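Local coordinates for protein probable uracil-DNA glycosylase (Acanthamoeba polyphaga mimivirus, PDB 5X55) that is probably a uracil-DNA glycosylase of a giant virus, with the parallel-sheet core and flanking helices of the UDG superfamily, at residues D136-Y146 / S274-Y282. Residues are numbered along the deposited sequence; the frame is centred on the assembly and turned at random.
Sequences DFFKYVESKTY and SFTADLIDY
Asp278 receives two donors on one carboxylate oxygen. Lys144 NZ reaches Asp278 OD2 at 2.8 Å on the syn side of the carboxylate, completing a salt bridge, while Tyr146 OH donates to the same oxygen at 2.7 Å from the anti side, 20° out of the carboxylate plane. The lysine gets there by bending its chain at chi2, chi3 and chi4, and its charge probably helps keep this buried acid ionised. Tyr140 brings its ring edge to the carboxylate, CE2 lying 3.8 Å from CG of Asp278. Tyr146 also offers a ring face, over whose centre sits CB of the small Ser274. These contacts join helix 135-142 and the turn after it to helix 273-286, part of a UDG-superfamily fold built on a four-stranded parallel sheet; the short helical segments cross at 137°. Phe137 is a knob whose flat ring fills the hole among Phe275, Asp278, Leu279 and Tyr282. Its edge points at the face of Phe275 in an offset edge-to-face pair. Amphipathic Tyr282 suits both neighbours: its ring face takes Phe137 CB, 3.7 Å from the centroid, and its OH meets a water that accepts from Phe137 N. Compact, branched Val141 sets CG1 against the edge of Phe275, whose ring also meets Phe258 edge-to-face.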
ATOM      1  N   ASP A 136       3.207  -4.359 -19.134  1.00 31.51           N
ATOM      2  CA  ASP A 136       2.930  -5.773 -19.360  1.00 28.47           C
ATOM      3  C   ASP A 136       1.904  -6.284 -18.361  1.00 30.37           C
ATOM      4  O   ASP A 136       0.886  -6.875 -18.750  1.00 30.04           O
ATOM      5  CB  ASP A 136       4.223  -6.592 -19.297  1.00 32.80           C
ATOM      6  CG  ASP A 136       5.041  -6.480 -20.593  1.00 51.26           C
ATOM      7  OD1 ASP A 136       4.853  -5.483 -21.330  1.00 51.46           O
ATOM      8  OD2 ASP A 136       5.866  -7.378 -20.881  1.00 59.28           O
ATOM      9  N   PHE A 137       2.119  -6.013 -17.069  1.00 27.21           N
ATOM     10  CA  PHE A 137       1.106  -6.404 -16.099  1.00 28.74           C
ATOM     11  C   PHE A 137      -0.228  -5.776 -16.458  1.00 26.64           C
ATOM     12  O   PHE A 137      -1.261  -6.457 -16.479  1.00 29.73           O
ATOM     13  CB  PHE A 137       1.521  -6.013 -14.681  1.00 27.08           C
ATOM     14  CG  PHE A 137       0.378  -5.986 -13.713  1.00 25.60           C
ATOM     15  CD1 PHE A 137      -0.177  -7.169 -13.237  1.00 25.77           C
ATOM     16  CD2 PHE A 137      -0.153  -4.788 -13.288  1.00 23.62           C
ATOM     17  CE1 PHE A 137      -1.228  -7.157 -12.353  1.00 19.93           C
ATOM     18  CE2 PHE A 137      -1.210  -4.764 -12.410  1.00 27.79           C
ATOM     19  CZ  PHE A 137      -1.754  -5.961 -11.936  1.00 24.39           C
ATOM     20  N   PHE A 138      -0.212  -4.492 -16.822  1.00 26.47           N
ATOM     21  CA  PHE A 138      -1.476  -3.833 -17.096  1.00 28.58           C
ATOM     22  C   PHE A 138      -2.134  -4.422 -18.338  1.00 31.38           C
ATOM     23  O   PHE A 138      -3.361  -4.578 -18.375  1.00 26.94           O
ATOM     24  CB  PHE A 138      -1.271  -2.322 -17.218  1.00 26.38           C
ATOM     25  CG  PHE A 138      -2.406  -1.541 -16.662  1.00 33.07           C
ATOM     26  CD1 PHE A 138      -3.540  -1.306 -17.419  1.00 34.55           C
ATOM     27  CD2 PHE A 138      -2.370  -1.092 -15.356  1.00 37.82           C
ATOM     28  CE1 PHE A 138      -4.606  -0.606 -16.891  1.00 33.66           C
ATOM     29  CE2 PHE A 138      -3.420  -0.396 -14.819  1.00 32.52           C
ATOM     30  CZ  PHE A 138      -4.543  -0.153 -15.583  1.00 37.12           C
ATOM     31  N   LYS A 139      -1.330  -4.839 -19.321  1.00 35.09           N
ATOM     32  CA  LYS A 139      -1.906  -5.472 -20.503  1.00 35.40           C
ATOM     33  C   LYS A 139      -2.592  -6.783 -20.130  1.00 29.35           C
ATOM     34  O   LYS A 139      -3.642  -7.124 -20.684  1.00 30.66           O
ATOM     35  CB  LYS A 139      -0.814  -5.689 -21.554  1.00 38.40           C
ATOM     36  CG  LYS A 139      -1.239  -6.500 -22.770  1.00 45.17           C
ATOM     37  CD  LYS A 139      -0.065  -6.683 -23.734  1.00 54.36           C
ATOM     38  CE  LYS A 139      -0.392  -7.654 -24.863  1.00 53.90           C
ATOM     39  NZ  LYS A 139       0.835  -8.039 -25.624  1.00 59.57           N
ATOM     40  N   TYR A 140      -2.040  -7.504 -19.151  1.00 30.72           N
ATOM     41  CA  TYR A 140      -2.700  -8.724 -18.694  1.00 33.11           C
ATOM     42  C   TYR A 140      -4.006  -8.407 -17.976  1.00 36.47           C
ATOM     43  O   TYR A 140      -4.986  -9.156 -18.092  1.00 33.74           O
ATOM     44  CB  TYR A 140      -1.769  -9.526 -17.783  1.00 36.18           C
ATOM     45  CG  TYR A 140      -2.461 -10.680 -17.076  1.00 38.73           C
ATOM     46  CD1 TYR A 140      -2.725 -11.878 -17.744  1.00 36.99           C
ATOM     47  CD2 TYR A 140      -2.837 -10.577 -15.738  1.00 36.03           C
ATOM     48  CE1 TYR A 140      -3.357 -12.944 -17.099  1.00 31.81           C
ATOM     49  CE2 TYR A 140      -3.475 -11.639 -15.083  1.00 37.24           C
ATOM     50  CZ  TYR A 140      -3.730 -12.818 -15.772  1.00 38.22           C
ATOM     51  OH  TYR A 140      -4.365 -13.865 -15.126  1.00 42.61           O
ATOM     52  N   VAL A 141      -4.052  -7.295 -17.245  1.00 36.40           N
ATOM     53  CA  VAL A 141      -5.227  -7.038 -16.425  1.00 31.16           C
ATOM     54  C   VAL A 141      -6.394  -6.550 -17.277  1.00 31.03           C
ATOM     55  O   VAL A 141      -7.548  -6.927 -17.027  1.00 30.59           O
ATOM     56  CB  VAL A 141      -4.862  -6.060 -15.294  1.00 31.45           C
ATOM     57  CG1 VAL A 141      -6.067  -5.326 -14.814  1.00 34.88           C
ATOM     58  CG2 VAL A 141      -4.261  -6.838 -14.146  1.00 30.58           C
ATOM     59  N   GLU A 142      -6.122  -5.729 -18.307  1.00 32.51           N
ATOM     60  CA  GLU A 142      -7.213  -5.226 -19.141  1.00 33.28           C
ATOM     61  C   GLU A 142      -7.865  -6.328 -19.958  1.00 32.17           C
ATOM     62  O   GLU A 142      -9.000  -6.150 -20.404  1.00 39.76           O
ATOM     63  CB  GLU A 142      -6.739  -4.144 -20.116  1.00 34.80           C
ATOM     64  CG  GLU A 142      -5.792  -3.103 -19.616  1.00 41.38           C
ATOM     65  CD  GLU A 142      -5.038  -2.437 -20.773  1.00 53.44           C
ATOM     66  OE1 GLU A 142      -5.206  -2.902 -21.917  1.00 54.24           O
ATOM     67  OE2 GLU A 142      -4.269  -1.486 -20.539  1.00 51.58           O
ATOM     68  N   SER A 143      -7.179  -7.450 -20.178  1.00 30.85           N
ATOM     69  CA  SER A 143      -7.773  -8.553 -20.918  1.00 32.68           C
ATOM     70  C   SER A 143      -8.762  -9.365 -20.091  1.00 34.90           C
ATOM     71  O   SER A 143      -9.459 -10.210 -20.662  1.00 36.19           O
ATOM     72  CB  SER A 143      -6.681  -9.482 -21.439  1.00 32.18           C
ATOM     73  OG  SER A 143      -6.239 -10.341 -20.398  1.00 37.95           O
ATOM     74  N   LYS A 144      -8.831  -9.142 -18.775  1.00 34.85           N
ATOM     75  CA  LYS A 144      -9.746  -9.877 -17.903  1.00 32.91           C
ATOM     76  C   LYS A 144     -11.151  -9.297 -17.997  1.00 30.03           C
ATOM     77  O   LYS A 144     -11.334  -8.118 -18.295  1.00 31.59           O
ATOM     78  CB  LYS A 144      -9.271  -9.819 -16.451  1.00 30.97           C
ATOM     79  CG  LYS A 144      -7.840 -10.265 -16.241  1.00 33.33           C
ATOM     80  CD  LYS A 144      -7.697 -11.760 -16.405  1.00 36.50           C
ATOM     81  CE  LYS A 144      -7.062 -12.374 -15.152  1.00 41.21           C
ATOM     82  NZ  LYS A 144      -7.894 -12.181 -13.917  1.00 38.50           N
ATOM     83  N   THR A 145     -12.156 -10.127 -17.710  1.00 31.65           N
ATOM     84  CA  THR A 145     -13.523  -9.633 -17.860  1.00 34.64           C
ATOM     85  C   THR A 145     -13.907  -8.664 -16.745  1.00 35.57           C
ATOM     86  O   THR A 145     -14.757  -7.798 -16.964  1.00 34.61           O
ATOM     87  CB  THR A 145     -14.524 -10.793 -17.936  1.00 37.50           C
ATOM     88  OG1 THR A 145     -14.594 -11.478 -16.678  1.00 41.69           O
ATOM     89  CG2 THR A 145     -14.123 -11.779 -19.032  1.00 34.11           C
ATOM     90  N   TYR A 146     -13.285  -8.759 -15.562  1.00 28.72           N
ATOM     91  CA  TYR A 146     -13.639  -7.817 -14.502  1.00 29.85           C
ATOM     92  C   TYR A 146     -13.188  -6.379 -14.808  1.00 28.07           C
ATOM     93  O   TYR A 146     -13.773  -5.432 -14.272  1.00 30.69           O
ATOM     94  CB  TYR A 146     -13.063  -8.287 -13.147  1.00 26.61           C
ATOM     95  CG  TYR A 146     -11.549  -8.140 -13.012  1.00 27.46           C
ATOM     96  CD1 TYR A 146     -10.963  -6.889 -12.800  1.00 25.32           C
ATOM     97  CD2 TYR A 146     -10.710  -9.241 -13.110  1.00 26.77           C
ATOM     98  CE1 TYR A 146      -9.587  -6.738 -12.701  1.00 25.72           C
ATOM     99  CE2 TYR A 146      -9.328  -9.100 -13.002  1.00 31.41           C
ATOM    100  CZ  TYR A 146      -8.780  -7.838 -12.791  1.00 26.43           C
ATOM    101  OH  TYR A 146      -7.424  -7.682 -12.694  1.00 24.35           O
ATOM    102  N   SER A 274     -10.147  -8.180  -7.466  1.00 19.74           N
ATOM    103  CA  SER A 274      -9.550  -8.950  -8.549  1.00 26.63           C
ATOM    104  C   SER A 274      -8.275  -8.283  -9.058  1.00 18.95           C
ATOM    105  O   SER A 274      -7.312  -8.968  -9.421  1.00 21.29           O
ATOM    106  CB  SER A 274     -10.551  -9.134  -9.695  1.00 25.10           C
ATOM    107  OG  SER A 274     -11.715  -9.780  -9.231  1.00 36.35           O
ATOM    108  N   PHE A 275      -8.265  -6.956  -9.111  1.00 21.28           N
ATOM    109  CA  PHE A 275      -7.063  -6.243  -9.526  1.00 21.89           C
ATOM    110  C   PHE A 275      -5.919  -6.524  -8.567  1.00 17.08           C
ATOM    111  O   PHE A 275      -4.818  -6.878  -8.991  1.00 18.85           O
ATOM    112  CB  PHE A 275      -7.352  -4.742  -9.614  1.00 24.22           C
ATOM    113  CG  PHE A 275      -6.180  -3.923 -10.088  1.00 22.65           C
ATOM    114  CD1 PHE A 275      -5.941  -3.758 -11.443  1.00 23.34           C
ATOM    115  CD2 PHE A 275      -5.331  -3.309  -9.175  1.00 19.96           C
ATOM    116  CE1 PHE A 275      -4.862  -2.989 -11.898  1.00 29.07           C
ATOM    117  CE2 PHE A 275      -4.258  -2.535  -9.607  1.00 24.72           C
ATOM    118  CZ  PHE A 275      -4.013  -2.380 -10.976  1.00 23.89           C
ATOM    119  N   THR A 276      -6.175  -6.408  -7.262  1.00 17.05           N
ATOM    120  CA  THR A 276      -5.127  -6.669  -6.277  1.00 19.54           C
ATOM    121  C   THR A 276      -4.696  -8.136  -6.296  1.00 20.52           C
ATOM    122  O   THR A 276      -3.500  -8.438  -6.172  1.00 21.26           O
ATOM    123  CB  THR A 276      -5.603  -6.244  -4.883  1.00 20.86           C
ATOM    124  OG1 THR A 276      -5.911  -4.845  -4.890  1.00 20.77           O
ATOM    125  CG2 THR A 276      -4.514  -6.500  -3.837  1.00 17.67           C
ATOM    126  N   ALA A 277      -5.639  -9.063  -6.493  1.00 18.96           N
ATOM    127  CA  ALA A 277      -5.250 -10.467  -6.595  1.00 19.08           C
ATOM    128  C   ALA A 277      -4.329 -10.692  -7.784  1.00 19.71           C
ATOM    129  O   ALA A 277      -3.310 -11.382  -7.668  1.00 18.72           O
ATOM    130  CB  ALA A 277      -6.488 -11.358  -6.697  1.00 20.02           C
ATOM    131  N   ASP A 278      -4.655 -10.091  -8.936  1.00 19.89           N
ATOM    132  CA  ASP A 278      -3.773 -10.213 -10.093  1.00 19.87           C
ATOM    133  C   ASP A 278      -2.435  -9.507  -9.870  1.00 19.51           C
ATOM    134  O   ASP A 278      -1.416  -9.932 -10.421  1.00 22.59           O
ATOM    135  CB  ASP A 278      -4.465  -9.663 -11.341  1.00 26.31           C
ATOM    136  CG  ASP A 278      -5.455 -10.646 -11.946  1.00 27.49           C
ATOM    137  OD1 ASP A 278      -5.342 -11.862 -11.675  1.00 33.13           O
ATOM    138  OD2 ASP A 278      -6.348 -10.200 -12.695  1.00 33.71           O
ATOM    139  N   LEU A 279      -2.406  -8.444  -9.075  1.00 17.82           N
ATOM    140  CA  LEU A 279      -1.136  -7.788  -8.783  1.00 21.10           C
ATOM    141  C   LEU A 279      -0.240  -8.686  -7.933  1.00 16.85           C
ATOM    142  O   LEU A 279       0.948  -8.885  -8.250  1.00 16.77           O
ATOM    143  CB  LEU A 279      -1.412  -6.446  -8.100  1.00 18.02           C
ATOM    144  CG  LEU A 279      -0.259  -5.589  -7.586  1.00 25.43           C
ATOM    145  CD1 LEU A 279       0.846  -5.441  -8.640  1.00 18.64           C
ATOM    146  CD2 LEU A 279      -0.811  -4.219  -7.136  1.00 20.62           C
ATOM    147  N   ILE A 280      -0.807  -9.272  -6.867  1.00 17.74           N
ATOM    148  CA  ILE A 280      -0.053 -10.210  -6.031  1.00 18.47           C
ATOM    149  C   ILE A 280       0.442 -11.378  -6.871  1.00 20.05           C
ATOM    150  O   ILE A 280       1.626 -11.750  -6.822  1.00 23.95           O
ATOM    151  CB  ILE A 280      -0.912 -10.723  -4.852  1.00 23.70           C
ATOM    152  CG1 ILE A 280      -1.598  -9.587  -4.064  1.00 18.31           C
ATOM    153  CG2 ILE A 280      -0.100 -11.648  -3.948  1.00 16.77           C
ATOM    154  CD1 ILE A 280      -0.684  -8.686  -3.370  1.00 19.98           C
ATOM    155  N   ASP A 281      -0.463 -11.976  -7.656  1.00 20.00           N
ATOM    156  CA  ASP A 281      -0.104 -13.154  -8.445  1.00 21.65           C
ATOM    157  C   ASP A 281       0.960 -12.818  -9.474  1.00 25.37           C
ATOM    158  O   ASP A 281       1.876 -13.612  -9.712  1.00 24.17           O
ATOM    159  CB  ASP A 281      -1.344 -13.738  -9.134  1.00 19.08           C
ATOM    160  CG  ASP A 281      -2.364 -14.274  -8.134  1.00 27.32           C
ATOM    161  OD1 ASP A 281      -1.986 -14.497  -6.955  1.00 24.79           O
ATOM    162  OD2 ASP A 281      -3.546 -14.451  -8.512  1.00 32.07           O
ATOM    163  N   TYR A 282       0.851 -11.646 -10.102  1.00 21.90           N
ATOM    164  CA  TYR A 282       1.870 -11.227 -11.052  1.00 22.99           C
ATOM    165  C   TYR A 282       3.239 -11.168 -10.387  1.00 23.95           C
ATOM    166  O   TYR A 282       4.241 -11.644 -10.945  1.00 23.84           O
ATOM    167  CB  TYR A 282       1.497  -9.868 -11.646  1.00 22.23           C
ATOM    168  CG  TYR A 282       2.526  -9.356 -12.619  1.00 30.65           C
ATOM    169  CD1 TYR A 282       2.496  -9.740 -13.961  1.00 31.74           C
ATOM    170  CD2 TYR A 282       3.541  -8.507 -12.202  1.00 25.81           C
ATOM    171  CE1 TYR A 282       3.448  -9.277 -14.859  1.00 31.75           C
ATOM    172  CE2 TYR A 282       4.499  -8.043 -13.092  1.00 25.32           C
ATOM    173  CZ  TYR A 282       4.449  -8.430 -14.412  1.00 29.84           C
ATOM    174  OH  TYR A 282       5.393  -7.965 -15.303  1.00 36.74           O
TER
HETATM  175  O   HOH W   1       4.708  -5.451 -16.072  1.00 29.74           O